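Local coordinates for protein aminoglycoside phosphotransferase (Streptomyces rimosus, PDB 6FUC) that phosphorylates aminoglycoside antibiotics such as streptomycin, probably at the 3''-hydroxyl with ATP as phosphate donor, and thereby probably confers resistance, at residues Trp107-Asp112 with Phe247-Tyr251; Leu117-Pro122 with Thr183-His187; Asp189-Pro193 with Thr228-Thr232. All blocks are in the same frame, centred on the assembly; numbering follows the deposited sequence.

In the fold
The three contacts lie in the helical part of a protein-kinase-like fold. Helix 100-117 supplies one side of contact 1, and its C-terminal end begins contact 2. Helix 219-233 takes part in contact 3. Along the chain, contacts 2 and 3 follow each other in series, and both fall between the two segments of contact 1. The centre of contact 1 lies about 15 Å from that of contact 2 and about 14 Å from that of contact 3. Tyr251 probably hydrogen-bonds His118, and Trp107 packs on Ala229. Contact 2 includes the strand leading into the probable catalytic loop, contact 3 sets that loop on helix 219-233, and contact 1 ties helix 243-251 to the same core.

Contact 1 of 3, residues Trp107-Asp112 with Phe247-Tyr251; sequences WEPIAD and FAARY
Arg250 reaches from helix 243-251 across to helix 100-117, and its side chain changes character along its length. Arg250 CB faces Ala111 CB at 4.0 Å, and Arg250 CG lies still nearer that methyl, 3.7 Å from Ala111 CB. A bend at chi2 (71°) then turns the chain over the helix surface, where Arg250 CD passes Glu108 CG at 4.0 Å. Beyond it the guanidinium grips Asp112 side-on. Arg250 NE donates to Asp112 OD1 at 2.8 Å in a nearly straight bond (165°), while Arg250 NH2 donates to the syn lone pair of Asp112 OD2 at 2.9 Å, so the two flat groups are nearly coplanar. Arg250 NH1 forms a long ion pair with Glu108 OE1, 3.9 Å away. That carboxylate is stacked over one guanidinium face, so no N-H points at it and charge alone links them. Glu108 and Asp112, one helical turn apart, thus embrace the arginine from a face and an edge, and a water donates to both Asp112 OD1 and Arg250 O.

Deeper in the interface the contact turns apolar. Phe247 receives the Ala111 methyl over one face, with Ala111 CB 3.7 Å from the ring centroid; alanine is small enough to let the helices meet there. Ile110 CG2 lies in plane at the ring edge. Phe247 turns its own edge toward the face of Trp107, the planes at 62° and the Phe247 centroid 5.0 Å from that of the six-membered Trp107 ring. Trp107 NE1 is satisfied by Ala243 O.

The contact is thus layered: aromatic packing fills its buried side, while at the surface the two-bond grip fixes the guanidinium's rotation. The two carboxylates probably balance the arginine's charge, Asp112 through directed bonds and Glu108 through charge alone.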
loop_
_atom_site.group_PDB
_atom_site.type_symbol
_atom_site.label_atom_id
_atom_site.label_comp_id
_atom_site.label_asym_id
_atom_site.label_seq_id
_atom_site.Cartn_x
_atom_site.Cartn_y
_atom_site.Cartn_z
ATOM N N TRP A 107 -13.475 0.181 -12.236
ATOM C CA TRP A 107 -13.942 0.557 -10.903
ATOM C C TRP A 107 -14.677 -0.589 -10.193
ATOM O O TRP A 107 -14.346 -0.984 -9.055
ATOM C CB TRP A 107 -14.776 1.796 -11.003
ATOM C CG TRP A 107 -15.072 2.550 -9.704
ATOM C CD1 TRP A 107 -16.300 2.889 -9.246
ATOM C CD2 TRP A 107 -14.136 3.117 -8.813
ATOM N NE1 TRP A 107 -16.186 3.633 -8.115
ATOM C CE2 TRP A 107 -14.874 3.791 -7.803
ATOM C CE3 TRP A 107 -12.762 3.107 -8.729
ATOM C CZ2 TRP A 107 -14.282 4.449 -6.757
ATOM C CZ3 TRP A 107 -12.143 3.779 -7.656
ATOM C CH2 TRP A 107 -12.929 4.441 -6.677
ATOM N N GLU A 108 -15.641 -1.179 -10.873
ATOM C CA GLU A 108 -16.317 -2.382 -10.300
ATOM C C GLU A 108 -15.375 -3.595 -10.189
ATOM O O GLU A 108 -15.388 -4.299 -9.167
ATOM C CB GLU A 108 -17.646 -2.745 -10.997
ATOM C CG GLU A 108 -18.695 -1.700 -10.790
ATOM C CD GLU A 108 -19.971 -1.994 -11.546
ATOM O OE1 GLU A 108 -19.983 -2.819 -12.476
ATOM O OE2 GLU A 108 -20.975 -1.384 -11.131
ATOM N N PRO A 109 -14.495 -3.809 -11.192
ATOM C CA PRO A 109 -13.498 -4.868 -11.034
ATOM C C PRO A 109 -12.597 -4.670 -9.786
ATOM O O PRO A 109 -12.278 -5.665 -9.105
ATOM C CB PRO A 109 -12.701 -4.807 -12.322
ATOM C CG PRO A 109 -13.728 -4.429 -13.322
ATOM C CD PRO A 109 -14.653 -3.469 -12.606
ATOM N N ILE A 110 -12.242 -3.435 -9.483
ATOM C CA ILE A 110 -11.456 -3.156 -8.305
ATOM C C ILE A 110 -12.270 -3.480 -7.062
ATOM O O ILE A 110 -11.775 -4.129 -6.109
ATOM C CB ILE A 110 -10.916 -1.702 -8.320
ATOM C CG1 ILE A 110 -9.864 -1.500 -9.379
ATOM C CG2 ILE A 110 -10.377 -1.365 -6.934
ATOM C CD1 ILE A 110 -9.554 -0.073 -9.682
ATOM N N ALA A 111 -13.543 -3.052 -7.006
ATOM C CA ALA A 111 -14.369 -3.346 -5.878
ATOM C C ALA A 111 -14.408 -4.842 -5.659
ATOM O O ALA A 111 -14.319 -5.338 -4.496
ATOM C CB ALA A 111 -15.768 -2.776 -6.064
ATOM N N ASP A 112 -14.564 -5.588 -6.719
ATOM C CA ASP A 112 -14.678 -7.032 -6.577
ATOM C C ASP A 112 -13.348 -7.675 -6.094
ATOM O O ASP A 112 -13.369 -8.586 -5.261
ATOM C CB ASP A 112 -15.073 -7.717 -7.920
ATOM C CG ASP A 112 -16.429 -7.341 -8.438
ATOM O OD1 ASP A 112 -17.278 -6.830 -7.683
ATOM O OD2 ASP A 112 -16.680 -7.611 -9.646
ATOM N N PHE A 247 -18.994 2.435 -5.602
ATOM C CA PHE A 247 -17.986 1.434 -5.163
ATOM C C PHE A 247 -18.554 0.700 -3.939
ATOM O O PHE A 247 -18.507 -0.507 -3.851
ATOM C CB PHE A 247 -16.707 2.132 -4.836
ATOM C CG PHE A 247 -15.579 1.194 -4.560
ATOM C CD1 PHE A 247 -15.498 0.540 -3.364
ATOM C CD2 PHE A 247 -14.634 0.909 -5.541
ATOM C CE1 PHE A 247 -14.368 -0.327 -3.143
ATOM C CE2 PHE A 247 -13.598 0.067 -5.325
ATOM C CZ PHE A 247 -13.475 -0.572 -4.133
ATOM N N ALA A 248 -19.058 1.464 -2.970
ATOM C CA ALA A 248 -19.520 0.876 -1.733
ATOM C C ALA A 248 -20.666 -0.108 -1.932
ATOM O O ALA A 248 -20.761 -1.157 -1.285
ATOM C CB ALA A 248 -19.897 1.943 -0.712
ATOM N N ALA A 249 -21.552 0.255 -2.830
ATOM C CA ALA A 249 -22.673 -0.609 -3.173
ATOM C C ALA A 249 -22.153 -1.907 -3.819
ATOM O O ALA A 249 -22.669 -2.985 -3.565
ATOM C CB ALA A 249 -23.675 0.090 -4.086
ATOM N N ARG A 250 -21.175 -1.797 -4.702
ATOM C CA ARG A 250 -20.646 -2.985 -5.347
ATOM C C ARG A 250 -19.818 -3.889 -4.364
ATOM O O ARG A 250 -19.944 -5.103 -4.392
ATOM C CB ARG A 250 -19.718 -2.562 -6.525
ATOM C CG ARG A 250 -19.127 -3.716 -7.316
ATOM C CD ARG A 250 -20.141 -4.416 -8.157
ATOM N NE ARG A 250 -19.541 -5.545 -8.840
ATOM C CZ ARG A 250 -20.099 -6.151 -9.856
ATOM N NH1 ARG A 250 -21.302 -5.802 -10.259
ATOM N NH2 ARG A 250 -19.480 -7.183 -10.383
ATOM N N TYR A 251 -18.984 -3.278 -3.580
ATOM C CA TYR A 251 -18.162 -3.969 -2.578
ATOM C C TYR A 251 -19.062 -4.532 -1.448
ATOM O O TYR A 251 -18.773 -5.620 -0.963
ATOM C CB TYR A 251 -17.152 -2.971 -2.026
ATOM C CG TYR A 251 -16.399 -3.405 -0.801
ATOM C CD1 TYR A 251 -16.928 -3.261 0.474
ATOM C CD2 TYR A 251 -15.146 -3.992 -0.898
ATOM C CE1 TYR A 251 -16.188 -3.593 1.602
ATOM C CE2 TYR A 251 -14.412 -4.320 0.239
ATOM C CZ TYR A 251 -14.961 -4.164 1.473
ATOM O OH TYR A 251 -14.291 -4.458 2.641
HETATM O O HOH W 1 -17.778 -6.754 -4.975
#

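Contact 2 of 3, residues Leu117-Pro122 with Thr183-His187; sequences LHELPP and TVVCH
The imidazole of His118 is overlapped by Val184, whose CG2 sits over the centre of one face, 3.6 Å from the centroid and 11° off the ring normal. This CH-pi contact belongs to the kinase-like core, where the turn leaving helix 100-117 packs on strand 184-186, the strand that leads into the probable catalytic loop. Val184 CG2 occupies the crowded position between its own N and carbonyl carbon, because CG1 is anti to the carbonyl carbon (chi1 -57°) and leans instead on His118 O. A beta-branched residue suits the place: one methyl covers the ring and the other the backbone.

The imidazole is held by its nitrogens as well as by its face. ND1 pairs with Tyr251 OH, and NE2 with Asp221 OD2, an oxygen that also accepts the N-H of His187. Through this shared carboxylate the turn and the start of the probable catalytic loop are tied to helix 219-233. A histidine, flat and polar at two points, can join both partners while offering a face to valine.

Val185, next along the strand, turns toward the leucines of the turn and joins them in an apolar cluster. Val185 CG2 meets Leu120 CB at 3.9 Å, and Val185 CG1 lies 4.3 Å from Leu117 CD1. Leu117 to Leu120 form a type I beta turn, closed by Leu120 N on Leu117 O, that brings both leucines to the strand. Leu117 CD2 goes on to brush His187 CB at 3.8 Å. Beyond the turn, the compact ring of Pro122 lies against the backbone just before strand 184-186, with Pro122 CG 3.6 Å from Thr183 O. Val185 O, buried without any hydrogen-bonding partner, has His118 CD2 at 3.2 Å.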
loop_
_atom_site.group_PDB
_atom_site.type_symbol
_atom_site.label_atom_id
_atom_site.label_comp_id
_atom_site.label_asym_id
_atom_site.label_seq_id
_atom_site.Cartn_x
_atom_site.Cartn_y
_atom_site.Cartn_z
ATOM N N LEU A 117 -10.086 -9.946 -1.389
ATOM C CA LEU A 117 -9.012 -9.852 -0.412
ATOM C C LEU A 117 -9.570 -9.691 1.000
ATOM O O LEU A 117 -9.149 -10.378 1.966
ATOM C CB LEU A 117 -8.088 -8.713 -0.767
ATOM C CG LEU A 117 -7.015 -8.338 0.222
ATOM C CD1 LEU A 117 -6.007 -9.456 0.437
ATOM C CD2 LEU A 117 -6.301 -7.083 -0.241
ATOM N N HIS A 118 -10.553 -8.785 1.116
ATOM C CA HIS A 118 -11.210 -8.508 2.357
ATOM C C HIS A 118 -12.189 -9.645 2.838
ATOM O O HIS A 118 -12.925 -9.486 3.833
ATOM C CB HIS A 118 -11.991 -7.219 2.292
ATOM C CG HIS A 118 -11.150 -5.976 2.215
ATOM N ND1 HIS A 118 -11.712 -4.733 2.330
ATOM C CD2 HIS A 118 -9.816 -5.778 2.100
ATOM C CE1 HIS A 118 -10.769 -3.820 2.262
ATOM N NE2 HIS A 118 -9.591 -4.427 2.096
ATOM N N GLU A 119 -12.277 -10.694 2.134
ATOM C CA GLU A 119 -13.012 -11.863 2.567
ATOM C C GLU A 119 -12.109 -12.957 3.050
ATOM O O GLU A 119 -12.634 -13.934 3.608
ATOM C CB GLU A 119 -13.959 -12.352 1.444
ATOM C CG GLU A 119 -15.165 -11.414 1.395
ATOM C CD GLU A 119 -16.147 -11.765 0.309
ATOM O OE1 GLU A 119 -15.889 -12.639 -0.507
ATOM O OE2 GLU A 119 -17.190 -11.126 0.221
ATOM N N LEU A 120 -10.786 -12.826 2.967
ATOM C CA LEU A 120 -9.930 -13.800 3.644
ATOM C C LEU A 120 -10.255 -13.803 5.132
ATOM O O LEU A 120 -10.492 -12.756 5.704
ATOM C CB LEU A 120 -8.463 -13.457 3.446
ATOM C CG LEU A 120 -7.941 -13.575 2.003
ATOM C CD1 LEU A 120 -6.482 -13.203 1.990
ATOM C CD2 LEU A 120 -8.182 -14.955 1.431
ATOM N N PRO A 121 -10.300 -14.958 5.806
ATOM C CA PRO A 121 -10.683 -14.960 7.216
ATOM C C PRO A 121 -9.663 -14.283 8.105
ATOM O O PRO A 121 -8.534 -14.717 8.175
ATOM C CB PRO A 121 -10.821 -16.464 7.543
ATOM C CG PRO A 121 -10.045 -17.136 6.474
ATOM C CD PRO A 121 -10.110 -16.293 5.271
ATOM N N PRO A 122 -10.020 -13.181 8.745
ATOM C CA PRO A 122 -8.945 -12.376 9.330
ATOM C C PRO A 122 -8.222 -13.036 10.458
ATOM O O PRO A 122 -7.024 -12.790 10.685
ATOM C CB PRO A 122 -9.639 -11.068 9.734
ATOM C CG PRO A 122 -11.012 -11.350 9.741
ATOM C CD PRO A 122 -11.313 -12.477 8.807
ATOM N N THR A 183 -13.212 -6.154 11.116
ATOM C CA THR A 183 -11.848 -6.360 10.658
ATOM C C THR A 183 -11.833 -7.211 9.391
ATOM O O THR A 183 -12.617 -8.157 9.254
ATOM C CB THR A 183 -11.044 -7.087 11.783
ATOM O OG1 THR A 183 -10.827 -6.220 12.868
ATOM C CG2 THR A 183 -9.676 -7.646 11.364
ATOM N N VAL A 184 -10.908 -6.869 8.520
ATOM C CA VAL A 184 -10.632 -7.621 7.310
ATOM C C VAL A 184 -9.126 -7.753 7.153
ATOM O O VAL A 184 -8.359 -7.076 7.844
ATOM C CB VAL A 184 -11.237 -6.954 6.053
ATOM C CG1 VAL A 184 -12.727 -6.760 6.168
ATOM C CG2 VAL A 184 -10.563 -5.637 5.770
ATOM N N VAL A 185 -8.687 -8.610 6.217
ATOM C CA VAL A 185 -7.299 -8.595 5.768
ATOM C C VAL A 185 -7.140 -7.493 4.747
ATOM O O VAL A 185 -7.653 -7.561 3.640
ATOM C CB VAL A 185 -6.865 -9.932 5.177
ATOM C CG1 VAL A 185 -5.425 -9.848 4.716
ATOM C CG2 VAL A 185 -7.079 -11.078 6.176
ATOM N N CYS A 186 -6.498 -6.390 5.173
ATOM C CA CYS A 186 -6.235 -5.266 4.316
ATOM C C CYS A 186 -4.936 -5.461 3.490
ATOM O O CYS A 186 -3.974 -6.046 3.960
ATOM C CB CYS A 186 -6.070 -3.974 5.122
ATOM S SG CYS A 186 -7.598 -3.240 5.679
ATOM N N HIS A 187 -4.958 -4.895 2.292
ATOM C CA HIS A 187 -3.721 -4.730 1.524
ATOM C C HIS A 187 -2.672 -3.951 2.308
ATOM O O HIS A 187 -1.493 -4.301 2.289
ATOM C CB HIS A 187 -4.095 -3.983 0.225
ATOM C CG HIS A 187 -2.914 -3.618 -0.577
ATOM N ND1 HIS A 187 -2.110 -2.560 -0.265
ATOM C CD2 HIS A 187 -2.393 -4.211 -1.677
ATOM C CE1 HIS A 187 -1.111 -2.548 -1.132
ATOM N NE2 HIS A 187 -1.281 -3.523 -2.024
#

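Contact 3 of 3, residues Asp189-Pro193 with Thr228-Thr232; sequences DLCLP and TARET
The probable catalytic loop of the kinase-like fold rests here on helix 219-233: Leu192 and Cys191 of the loop meet Thr228 and Ala229 of the helix. The run from His187 through Asp189 to Asn194 matches the HxDxxxxN motif of aminoglycoside phosphotransferases, in whose relatives the aspartate is the catalytic residue and the asparagine helps bind metal.

One hydrogen bond ties the two elements. Leu192 N donates to Thr228 OG1 at 3.0 Å, with a moderately bent N-H...O angle of 152°. The hydroxyl can take this bond because chi1 of 60° tucks OG1 between the threonine's own N and carbonyl carbon. From there it also gives its proton to Leu224 O, one turn back in the same helix. Threonine is apt here: its hydroxyl accepts from the loop and donates to the helix. The loop backbone comes close to the same oxygen a residue earlier, with Cys191 CA 3.7 Å from Thr228 OG1.

Leu192 then runs alongside the threonine in the opposite direction. Leu192 CG passes Thr228 OG1 at 3.4 Å, and Leu192 CD1 extends along the helix surface to Ala229 CA at 3.7 Å. The small Ala229 leaves the backbone within reach of that methyl. Leu103 and Leu225 also pack on Leu192, so a branched apolar chain suits a site between two helices.

The loop is shaped from within as well. An inverse gamma turn centred on Leu190 brings Cys191 N to Asp189 O in a weak bond, and Asn194 ND2 donates to that same oxygen. At the far end of the contact, Leu192 CD1 comes within 4.0 Å of Thr232 OG1, one turn beyond Thr228.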
loop_
_atom_site.group_PDB
_atom_site.type_symbol
_atom_site.label_atom_id
_atom_site.label_comp_id
_atom_site.label_asym_id
_atom_site.label_seq_id
_atom_site.Cartn_x
_atom_site.Cartn_y
_atom_site.Cartn_z
ATOM N N ASP A 189 -1.786 -0.656 1.999
ATOM C CA ASP A 189 -1.381 0.601 1.359
ATOM C C ASP A 189 -2.110 0.681 0.012
ATOM O O ASP A 189 -1.502 0.676 -1.063
ATOM C CB ASP A 189 0.119 0.689 1.194
ATOM C CG ASP A 189 0.583 1.967 0.560
ATOM O OD1 ASP A 189 -0.141 2.969 0.667
ATOM O OD2 ASP A 189 1.686 1.972 -0.034
ATOM N N LEU A 190 -3.428 0.773 0.090
ATOM C CA LEU A 190 -4.304 0.565 -1.113
ATOM C C LEU A 190 -4.493 1.890 -1.849
ATOM O O LEU A 190 -5.624 2.301 -2.145
ATOM C CB LEU A 190 -5.577 -0.127 -0.763
ATOM C CG LEU A 190 -6.346 -0.699 -1.986
ATOM C CD1 LEU A 190 -5.566 -1.860 -2.622
ATOM C CD2 LEU A 190 -7.730 -1.146 -1.572
ATOM N N CYS A 191 -3.383 2.549 -2.190
ATOM C CA CYS A 191 -3.422 3.649 -3.126
ATOM C C CYS A 191 -3.436 3.098 -4.535
ATOM O O CYS A 191 -2.930 1.984 -4.809
ATOM C CB CYS A 191 -2.233 4.531 -2.904
ATOM S SG CYS A 191 -0.669 3.785 -2.884
ATOM N N LEU A 192 -3.891 3.895 -5.506
ATOM C CA LEU A 192 -3.962 3.434 -6.905
ATOM C C LEU A 192 -2.688 2.848 -7.503
ATOM O O LEU A 192 -2.787 1.900 -8.267
ATOM C CB LEU A 192 -4.459 4.547 -7.836
ATOM C CG LEU A 192 -5.907 4.949 -7.723
ATOM C CD1 LEU A 192 -6.200 5.992 -8.783
ATOM C CD2 LEU A 192 -6.860 3.766 -7.873
ATOM N N PRO A 193 -1.487 3.359 -7.162
ATOM C CA PRO A 193 -0.298 2.777 -7.744
ATOM C C PRO A 193 -0.146 1.296 -7.451
ATOM O O PRO A 193 0.598 0.609 -8.164
ATOM C CB PRO A 193 0.863 3.576 -7.105
ATOM C CG PRO A 193 0.235 4.942 -6.898
ATOM C CD PRO A 193 -1.157 4.620 -6.444
ATOM N N THR A 228 -7.076 8.575 -3.594
ATOM C CA THR A 228 -6.225 8.583 -4.783
ATOM C C THR A 228 -7.039 8.530 -6.063
ATOM O O THR A 228 -6.710 9.170 -7.053
ATOM C CB THR A 228 -5.110 7.559 -4.704
ATOM O OG1 THR A 228 -5.631 6.209 -4.567
ATOM C CG2 THR A 228 -4.169 7.858 -3.586
ATOM N N ALA A 229 -8.166 7.862 -6.056
ATOM C CA ALA A 229 -9.025 7.915 -7.239
ATOM C C ALA A 229 -9.658 9.285 -7.459
ATOM O O ALA A 229 -9.871 9.628 -8.614
ATOM C CB ALA A 229 -10.159 6.942 -7.078
ATOM N N ARG A 230 -9.916 10.037 -6.409
ATOM C CA ARG A 230 -10.454 11.385 -6.579
ATOM C C ARG A 230 -9.527 12.246 -7.406
ATOM O O ARG A 230 -9.987 13.104 -8.144
ATOM C CB ARG A 230 -10.741 12.062 -5.217
ATOM C CG ARG A 230 -12.013 11.599 -4.512
ATOM C CD ARG A 230 -12.481 12.339 -3.247
ATOM N NE ARG A 230 -11.608 12.291 -2.069
ATOM C CZ ARG A 230 -11.663 11.361 -1.100
ATOM N NH1 ARG A 230 -12.518 10.337 -1.189
ATOM N NH2 ARG A 230 -10.846 11.423 -0.041
ATOM N N GLU A 231 -8.218 11.980 -7.353
ATOM C CA GLU A 231 -7.301 12.707 -8.218
ATOM C C GLU A 231 -7.551 12.434 -9.688
ATOM O O GLU A 231 -7.472 13.327 -10.533
ATOM C CB GLU A 231 -5.835 12.473 -7.867
ATOM C CG GLU A 231 -5.597 12.845 -6.392
ATOM N N THR A 232 -7.887 11.214 -10.026
ATOM C CA THR A 232 -8.235 10.890 -11.401
ATOM C C THR A 232 -9.569 11.466 -11.824
ATOM O O THR A 232 -9.700 11.909 -12.995
ATOM C CB THR A 232 -8.140 9.368 -11.574
ATOM O OG1 THR A 232 -6.802 9.008 -11.314
ATOM C CG2 THR A 232 -8.565 8.931 -12.963
#